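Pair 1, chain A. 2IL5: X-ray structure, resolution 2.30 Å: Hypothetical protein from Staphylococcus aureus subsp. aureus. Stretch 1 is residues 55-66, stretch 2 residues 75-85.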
# COMPACT_ATOMS: atom_id res chain seq x y z
N ALA A 55 -2.90 14.50 -0.53
CA ALA A 55 -1.69 13.93 0.05
C ALA A 55 -0.77 15.07 0.46
O ALA A 55 -0.38 15.88 -0.39
CB ALA A 55 -0.97 12.98 -0.94
N ASP A 56 -0.47 15.12 1.76
CA ASP A 56 0.58 16.01 2.28
C ASP A 56 1.88 15.22 2.54
O ASP A 56 2.13 14.72 3.64
CB ASP A 56 0.08 16.76 3.53
CG ASP A 56 1.13 17.71 4.10
OD1 ASP A 56 1.99 18.18 3.33
OD2 ASP A 56 1.09 17.96 5.33
N VAL A 57 2.70 15.12 1.49
CA VAL A 57 3.84 14.20 1.47
C VAL A 57 5.07 14.75 2.20
O VAL A 57 6.05 15.18 1.59
CB VAL A 57 4.15 13.66 0.02
CG1 VAL A 57 5.20 12.53 0.06
CG2 VAL A 57 2.87 13.13 -0.64
N LYS A 58 4.96 14.76 3.53
CA LYS A 58 6.08 15.00 4.46
C LYS A 58 5.84 14.11 5.67
O LYS A 58 4.73 13.57 5.83
CB LYS A 58 6.17 16.47 4.89
CG LYS A 58 4.90 16.98 5.56
CD LYS A 58 5.18 18.13 6.52
CE LYS A 58 3.92 18.98 6.75
NZ LYS A 58 3.79 20.11 5.74
N GLU A 59 6.87 13.96 6.52
CA GLU A 59 6.77 13.16 7.73
C GLU A 59 5.70 13.75 8.67
O GLU A 59 5.69 14.96 8.92
CB GLU A 59 8.13 13.00 8.39
CG GLU A 59 9.11 12.19 7.54
CD GLU A 59 10.41 11.84 8.26
OE1 GLU A 59 10.70 12.46 9.33
OE2 GLU A 59 11.16 10.96 7.76
N GLY A 60 4.77 12.91 9.15
CA GLY A 60 3.63 13.38 9.95
C GLY A 60 2.47 13.95 9.14
O GLY A 60 1.45 14.36 9.69
N GLY A 61 2.63 13.99 7.82
CA GLY A 61 1.60 14.49 6.92
C GLY A 61 0.50 13.47 6.60
O GLY A 61 0.77 12.28 6.46
N LYS A 62 -0.72 13.96 6.42
CA LYS A 62 -1.87 13.11 6.12
C LYS A 62 -2.11 12.89 4.63
O LYS A 62 -1.81 13.76 3.81
CB LYS A 62 -3.13 13.69 6.78
CG LYS A 62 -4.41 12.87 6.48
CD LYS A 62 -5.67 13.47 7.12
CE LYS A 62 -6.90 12.84 6.52
NZ LYS A 62 -8.13 13.53 7.01
N TYR A 63 -2.65 11.72 4.28
CA TYR A 63 -3.21 11.54 2.97
C TYR A 63 -4.64 11.02 3.11
O TYR A 63 -4.97 10.32 4.08
CB TYR A 63 -2.35 10.64 2.06
CG TYR A 63 -2.38 9.19 2.46
CD1 TYR A 63 -1.46 8.67 3.38
CD2 TYR A 63 -3.38 8.34 1.97
CE1 TYR A 63 -1.52 7.33 3.77
CE2 TYR A 63 -3.46 7.02 2.35
CZ TYR A 63 -2.53 6.51 3.24
OH TYR A 63 -2.64 5.18 3.62
N ARG A 64 -5.48 11.39 2.13
CA ARG A 64 -6.86 10.96 2.10
C ARG A 64 -7.34 10.61 0.68
O ARG A 64 -7.40 11.48 -0.20
CB ARG A 64 -7.76 12.02 2.73
CG ARG A 64 -9.16 11.57 2.87
CD ARG A 64 -10.04 12.69 3.38
NE ARG A 64 -11.38 12.18 3.71
CZ ARG A 64 -12.44 12.39 2.95
NH1 ARG A 64 -13.62 11.90 3.29
NH2 ARG A 64 -12.31 13.09 1.83
N ILE A 65 -7.65 9.34 0.46
CA ILE A 65 -8.09 8.84 -0.85
C ILE A 65 -9.54 8.37 -0.73
O ILE A 65 -9.89 7.57 0.16
CB ILE A 65 -7.20 7.68 -1.34
CG1 ILE A 65 -5.75 8.16 -1.48
CG2 ILE A 65 -7.79 7.07 -2.62
CD1 ILE A 65 -4.71 7.08 -1.78
N VAL A 66 -10.39 8.91 -1.62
CA VAL A 66 -11.79 8.50 -1.77
C VAL A 66 -11.96 7.82 -3.15
O VAL A 66 -11.71 8.42 -4.18
CB VAL A 66 -12.72 9.71 -1.62
CG1 VAL A 66 -14.15 9.30 -1.63
CG2 VAL A 66 -12.39 10.48 -0.34
N ASN A 75 -15.11 4.02 -0.98
CA ASN A 75 -14.03 3.60 -0.10
C ASN A 75 -13.23 4.81 0.30
O ASN A 75 -12.75 5.53 -0.58
CB ASN A 75 -13.08 2.64 -0.82
CG ASN A 75 -13.08 1.28 -0.21
OD1 ASN A 75 -14.09 0.55 -0.28
ND2 ASN A 75 -11.94 0.92 0.44
N VAL A 76 -13.07 5.02 1.62
CA VAL A 76 -12.20 6.07 2.16
C VAL A 76 -10.94 5.44 2.77
O VAL A 76 -11.00 4.54 3.60
CB VAL A 76 -12.95 7.00 3.18
CG1 VAL A 76 -12.03 8.11 3.64
CG2 VAL A 76 -14.21 7.59 2.56
N ILE A 77 -9.80 5.91 2.31
CA ILE A 77 -8.54 5.42 2.74
C ILE A 77 -7.76 6.64 3.21
O ILE A 77 -7.57 7.61 2.47
CB ILE A 77 -7.80 4.64 1.61
CG1 ILE A 77 -8.69 3.55 1.03
CG2 ILE A 77 -6.44 4.09 2.08
CD1 ILE A 77 -9.21 3.83 -0.42
N GLU A 78 -7.34 6.59 4.47
CA GLU A 78 -6.59 7.67 5.10
C GLU A 78 -5.42 7.11 5.87
O GLU A 78 -5.49 6.00 6.36
CB GLU A 78 -7.46 8.43 6.09
CG GLU A 78 -8.56 9.23 5.46
CD GLU A 78 -9.29 10.04 6.51
OE1 GLU A 78 -9.55 9.47 7.61
OE2 GLU A 78 -9.59 11.23 6.24
N GLY A 79 -4.39 7.92 6.03
CA GLY A 79 -3.26 7.54 6.84
C GLY A 79 -2.25 8.65 6.87
O GLY A 79 -2.51 9.80 6.47
N ILE A 80 -1.06 8.27 7.30
CA ILE A 80 0.01 9.20 7.64
C ILE A 80 1.32 8.72 7.04
O ILE A 80 1.60 7.52 7.05
CB ILE A 80 0.17 9.28 9.21
CG1 ILE A 80 -1.00 10.02 9.85
CG2 ILE A 80 1.44 9.97 9.58
CD1 ILE A 80 -1.19 11.38 9.31
N TYR A 81 2.13 9.65 6.54
CA TYR A 81 3.51 9.31 6.26
C TYR A 81 4.30 9.37 7.55
O TYR A 81 4.27 10.37 8.25
CB TYR A 81 4.08 10.27 5.24
CG TYR A 81 3.48 10.09 3.89
CD1 TYR A 81 3.92 9.04 3.07
CD2 TYR A 81 2.44 10.93 3.44
CE1 TYR A 81 3.39 8.87 1.82
CE2 TYR A 81 1.88 10.75 2.21
CZ TYR A 81 2.38 9.71 1.39
OH TYR A 81 1.88 9.48 0.13
N GLU A 82 4.98 8.30 7.92
CA GLU A 82 5.76 8.35 9.13
C GLU A 82 7.23 8.64 8.80
O GLU A 82 7.89 9.36 9.49
CB GLU A 82 5.60 7.08 9.96
CG GLU A 82 4.16 6.76 10.17
CD GLU A 82 3.85 6.14 11.49
OE1 GLU A 82 3.59 4.91 11.47
OE2 GLU A 82 3.86 6.86 12.52
N SER A 83 7.69 8.09 7.70
CA SER A 83 9.07 8.17 7.35
C SER A 83 9.17 8.28 5.84
O SER A 83 8.54 7.51 5.11
CB SER A 83 9.79 6.93 7.87
OG SER A 83 11.18 7.13 7.75
N LEU A 84 9.93 9.28 5.38
CA LEU A 84 10.17 9.57 3.96
C LEU A 84 11.66 9.83 3.77
O LEU A 84 12.17 10.91 4.08
CB LEU A 84 9.38 10.81 3.51
CG LEU A 84 7.86 10.64 3.43
CD1 LEU A 84 7.15 11.94 3.28
CD2 LEU A 84 7.47 9.69 2.28
N VAL A 85 12.39 8.83 3.30
CA VAL A 85 13.73 9.11 2.92
C VAL A 85 13.92 8.95 1.40
O VAL A 85 13.63 7.89 0.82
CB VAL A 85 14.81 8.57 3.95
CG1 VAL A 85 14.25 7.58 5.00
CG2 VAL A 85 16.19 8.18 3.30

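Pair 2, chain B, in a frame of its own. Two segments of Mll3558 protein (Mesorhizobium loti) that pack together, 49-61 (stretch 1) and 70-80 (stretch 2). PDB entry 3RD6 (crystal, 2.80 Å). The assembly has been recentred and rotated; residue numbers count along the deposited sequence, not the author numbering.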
# COMPACT_ATOMS: atom_id res chain seq x y z
N SER B 49 16.55 -7.74 1.65
CA SER B 49 16.96 -6.59 0.85
C SER B 49 16.24 -5.41 1.47
O SER B 49 15.03 -5.42 1.61
CB SER B 49 16.51 -6.76 -0.59
OG SER B 49 16.94 -8.01 -1.12
N PHE B 50 17.00 -4.40 1.87
CA PHE B 50 16.40 -3.22 2.48
C PHE B 50 16.99 -1.98 1.81
O PHE B 50 18.17 -1.69 1.97
CB PHE B 50 16.73 -3.21 3.97
CG PHE B 50 16.00 -2.17 4.77
CD1 PHE B 50 14.66 -2.34 5.09
CD2 PHE B 50 16.66 -1.04 5.25
CE1 PHE B 50 14.00 -1.41 5.88
CE2 PHE B 50 16.01 -0.11 6.04
CZ PHE B 50 14.68 -0.30 6.35
N ASP B 51 16.16 -1.28 1.04
CA ASP B 51 16.61 -0.07 0.37
C ASP B 51 15.73 1.07 0.86
O ASP B 51 14.67 1.35 0.29
CB ASP B 51 16.48 -0.23 -1.15
CG ASP B 51 16.89 1.03 -1.91
OD1 ASP B 51 17.28 2.03 -1.25
OD2 ASP B 51 16.80 1.00 -3.16
N PHE B 52 16.18 1.73 1.93
CA PHE B 52 15.42 2.81 2.54
C PHE B 52 15.37 4.14 1.80
O PHE B 52 16.19 5.02 2.04
CB PHE B 52 15.91 3.05 3.97
CG PHE B 52 14.94 3.80 4.81
CD1 PHE B 52 13.74 3.20 5.21
CD2 PHE B 52 15.20 5.12 5.18
CE1 PHE B 52 12.80 3.92 5.96
CE2 PHE B 52 14.27 5.85 5.93
CZ PHE B 52 13.07 5.25 6.32
N ARG B 53 14.39 4.28 0.90
CA ARG B 53 14.17 5.49 0.10
C ARG B 53 12.79 5.40 -0.55
O ARG B 53 12.28 4.30 -0.75
CB ARG B 53 15.23 5.62 -0.99
CG ARG B 53 15.12 4.57 -2.07
CD ARG B 53 16.24 4.71 -3.10
NE ARG B 53 16.25 3.60 -4.04
CZ ARG B 53 15.46 3.50 -5.10
NH1 ARG B 53 14.59 4.46 -5.38
NH2 ARG B 53 15.51 2.41 -5.86
N VAL B 54 12.17 6.53 -0.87
CA VAL B 54 10.87 6.46 -1.52
C VAL B 54 11.12 5.75 -2.85
O VAL B 54 12.06 6.06 -3.55
CB VAL B 54 10.29 7.87 -1.81
CG1 VAL B 54 8.88 7.74 -2.41
CG2 VAL B 54 10.27 8.70 -0.54
N GLY B 55 10.27 4.79 -3.19
CA GLY B 55 10.46 4.06 -4.43
C GLY B 55 11.31 2.83 -4.17
O GLY B 55 11.29 1.86 -4.92
N GLY B 56 12.07 2.89 -3.09
CA GLY B 56 12.92 1.77 -2.72
C GLY B 56 12.10 0.74 -1.99
O GLY B 56 11.05 1.04 -1.43
N GLY B 57 12.57 -0.50 -1.97
CA GLY B 57 11.80 -1.52 -1.29
C GLY B 57 12.56 -2.44 -0.38
O GLY B 57 13.77 -2.30 -0.17
N GLU B 58 11.82 -3.39 0.16
CA GLU B 58 12.32 -4.39 1.09
C GLU B 58 11.89 -5.76 0.59
O GLU B 58 10.89 -5.88 -0.10
CB GLU B 58 11.72 -4.11 2.46
CG GLU B 58 12.12 -5.03 3.59
CD GLU B 58 11.34 -4.75 4.86
OE1 GLU B 58 11.25 -3.57 5.26
OE2 GLU B 58 10.82 -5.70 5.46
N VAL B 59 12.68 -6.78 0.90
CA VAL B 59 12.34 -8.15 0.52
C VAL B 59 12.86 -9.03 1.63
O VAL B 59 14.02 -8.95 2.00
CB VAL B 59 12.96 -8.56 -0.80
CG1 VAL B 59 12.62 -10.03 -1.08
CG2 VAL B 59 12.43 -7.69 -1.92
N SER B 60 11.98 -9.85 2.17
CA SER B 60 12.35 -10.71 3.27
C SER B 60 11.89 -12.13 3.00
O SER B 60 10.76 -12.36 2.61
CB SER B 60 11.68 -10.22 4.56
OG SER B 60 11.96 -8.86 4.82
N ARG B 61 12.78 -13.08 3.22
CA ARG B 61 12.44 -14.48 3.01
C ARG B 61 12.95 -15.33 4.16
O ARG B 61 14.15 -15.43 4.38
CB ARG B 61 13.02 -14.95 1.69
CG ARG B 61 12.45 -14.23 0.48
CD ARG B 61 12.91 -14.87 -0.80
NE ARG B 61 14.36 -14.99 -0.83
CZ ARG B 61 15.02 -16.13 -1.01
NH1 ARG B 61 14.36 -17.26 -1.18
NH2 ARG B 61 16.35 -16.14 -1.01
N VAL B 70 8.12 -17.82 4.27
CA VAL B 70 7.28 -16.65 4.37
C VAL B 70 8.00 -15.51 3.63
O VAL B 70 9.15 -15.20 3.93
CB VAL B 70 7.05 -16.26 5.83
CG1 VAL B 70 6.32 -14.94 5.90
CG2 VAL B 70 6.25 -17.32 6.52
N ARG B 71 7.33 -14.92 2.64
CA ARG B 71 7.92 -13.82 1.88
C ARG B 71 7.15 -12.53 2.05
O ARG B 71 5.94 -12.49 1.88
CB ARG B 71 8.01 -14.16 0.40
CG ARG B 71 8.55 -12.99 -0.42
CD ARG B 71 8.90 -13.35 -1.84
NE ARG B 71 9.58 -12.25 -2.51
CZ ARG B 71 10.32 -12.37 -3.61
NH1 ARG B 71 10.47 -13.56 -4.18
NH2 ARG B 71 10.94 -11.31 -4.12
N LEU B 72 7.87 -11.46 2.37
CA LEU B 72 7.26 -10.15 2.54
C LEU B 72 7.92 -9.17 1.57
O LEU B 72 9.11 -8.96 1.63
CB LEU B 72 7.46 -9.70 3.98
CG LEU B 72 6.92 -8.36 4.49
CD1 LEU B 72 6.93 -8.41 6.01
CD2 LEU B 72 7.76 -7.18 3.98
N ASP B 73 7.13 -8.61 0.66
CA ASP B 73 7.63 -7.64 -0.32
C ASP B 73 7.02 -6.28 0.00
O ASP B 73 5.80 -6.14 0.01
CB ASP B 73 7.20 -8.01 -1.75
CG ASP B 73 8.11 -9.02 -2.41
OD1 ASP B 73 9.14 -8.61 -2.99
OD2 ASP B 73 7.79 -10.22 -2.36
N ALA B 74 7.87 -5.29 0.25
CA ALA B 74 7.39 -3.96 0.57
C ALA B 74 8.06 -2.87 -0.27
O ALA B 74 9.14 -3.05 -0.77
CB ALA B 74 7.63 -3.68 2.06
N GLN B 75 7.38 -1.73 -0.44
CA GLN B 75 7.94 -0.60 -1.17
C GLN B 75 7.66 0.68 -0.39
O GLN B 75 6.54 0.89 0.06
CB GLN B 75 7.33 -0.47 -2.57
CG GLN B 75 8.24 0.32 -3.51
CD GLN B 75 7.57 0.80 -4.79
OE1 GLN B 75 6.70 1.68 -4.77
NE2 GLN B 75 7.99 0.23 -5.93
N PHE B 76 8.67 1.53 -0.23
CA PHE B 76 8.50 2.76 0.51
C PHE B 76 7.74 3.77 -0.33
O PHE B 76 8.06 3.98 -1.49
CB PHE B 76 9.86 3.30 1.00
CG PHE B 76 10.45 2.48 2.08
CD1 PHE B 76 9.89 2.51 3.35
CD2 PHE B 76 11.47 1.58 1.81
CE1 PHE B 76 10.33 1.64 4.34
CE2 PHE B 76 11.91 0.69 2.81
CZ PHE B 76 11.35 0.71 4.06
N GLN B 77 6.72 4.37 0.28
CA GLN B 77 5.86 5.34 -0.40
C GLN B 77 6.13 6.78 0.02
O GLN B 77 5.89 7.72 -0.75
CB GLN B 77 4.36 5.04 -0.12
CG GLN B 77 3.84 3.65 -0.49
CD GLN B 77 3.91 3.36 -1.97
OE1 GLN B 77 3.60 4.23 -2.78
NE2 GLN B 77 4.30 2.14 -2.32
N ASP B 78 6.56 6.95 1.26
CA ASP B 78 6.82 8.29 1.77
C ASP B 78 7.66 8.26 3.02
O ASP B 78 7.46 7.41 3.90
CB ASP B 78 5.49 9.00 2.05
CG ASP B 78 5.69 10.42 2.60
OD1 ASP B 78 5.48 10.64 3.81
OD2 ASP B 78 6.07 11.32 1.82
N ILE B 79 8.61 9.19 3.09
CA ILE B 79 9.53 9.33 4.22
C ILE B 79 9.71 10.80 4.60
O ILE B 79 10.04 11.64 3.75
CB ILE B 79 10.95 8.75 3.90
CG1 ILE B 79 10.87 7.25 3.56
CG2 ILE B 79 11.87 8.98 5.08
CD1 ILE B 79 12.22 6.63 3.19
N VAL B 80 9.45 11.12 5.86
CA VAL B 80 9.62 12.46 6.39
C VAL B 80 10.55 12.21 7.58
O VAL B 80 10.13 11.63 8.59
CB VAL B 80 8.29 13.05 6.88
CG1 VAL B 80 8.48 14.51 7.24
CG2 VAL B 80 7.23 12.91 5.80

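Pair 1 and pair 2 share one frame: a loop ending in a type II turn, then a strand running antiparallel to the strand of stretch 2 (170° and 168° between directions). Fourteen central residues superpose at 0.4 Å. The turn spans K58(A) to G61(A) in pair 1 and R53(B) to G56(B) in pair 2, and its backbone is pinned to the strand of stretch 2 identically. G60(A) N gives a hydrogen bond to Y81(A) O (2.7 Å), as G55(B) N does to F76(B) O (2.9 Å); Y81(A) N returns one to G61(A) O (3.0 Å), as F76(B) N does to G56(B) O (2.7 Å).

The glycines follow from this frame. G60(A) and G55(B) have positive phi, and a CB on G61(A) or G56(B) would clash with D56(A) O or D51(B) O.

The aromatic at Y81(A) = F76(B) packs against the loop and turn, and its neighbours differ. At V57(A) = F52(B), V57(A) CG2 lies 3.8 Å from Y81(A) CE2, while F52(B) turns its edge to the face of F76(B), CD1 to CZ 3.6 Å. At L84(A) = I79(B), L84(A) CD1 meets V57(A) CG1 at 3.8 Å; I79(B) CD1 instead sits over the F52(B) ring face, 3.5 Å from F52(B) CE2. At A55(A) = F50(B), the alanine makes no contact, whereas F76(B) points its edge at the F50(B) face in an offset arrangement.

E59(A) = V54(B) exchanges a polar contact for an apolar one: E59(A) OE2 accepts a hydrogen bond from L84(A) N (3.2 Å), while V54(B) CG2 approaches I79(B) CG1 at 4.4 Å.

Farther along, Y63(A) = E58(B) and G79(A) = A74(B) form a reciprocal choice. The Y63(A) ring lies with one face over the G79(A) backbone, and a CB on G79(A) would come 2.9 Å from Y63(A) OH, a clash. E58(B) leaves room for the A74(B) methyl, CB to CB 4.1 Å. Next on this face, I65(A) CG2 meets I77(A) CD1 at 4.2 Å; the matching S60(B) and L72(B) approach CB to CB at 4.3 Å.

The other face carries charge in both pairs, arranged differently. E78(A) OE2 bridges the strands, accepting from K62(A) NZ (2.8 Å) and, weakly, from R64(A) NE (3.2 Å). The counterparts of those bases, G57(B) and V59(B), carry no charge; D73(B) pairs within its own strand: R71(B) NE to D73(B) OD2 is 2.7 Å, a weak hydrogen bond within a salt bridge. The rule to read is a shared turn and an aromatic packed against the loop, with side chains around them that vary, in one case as a matched pair.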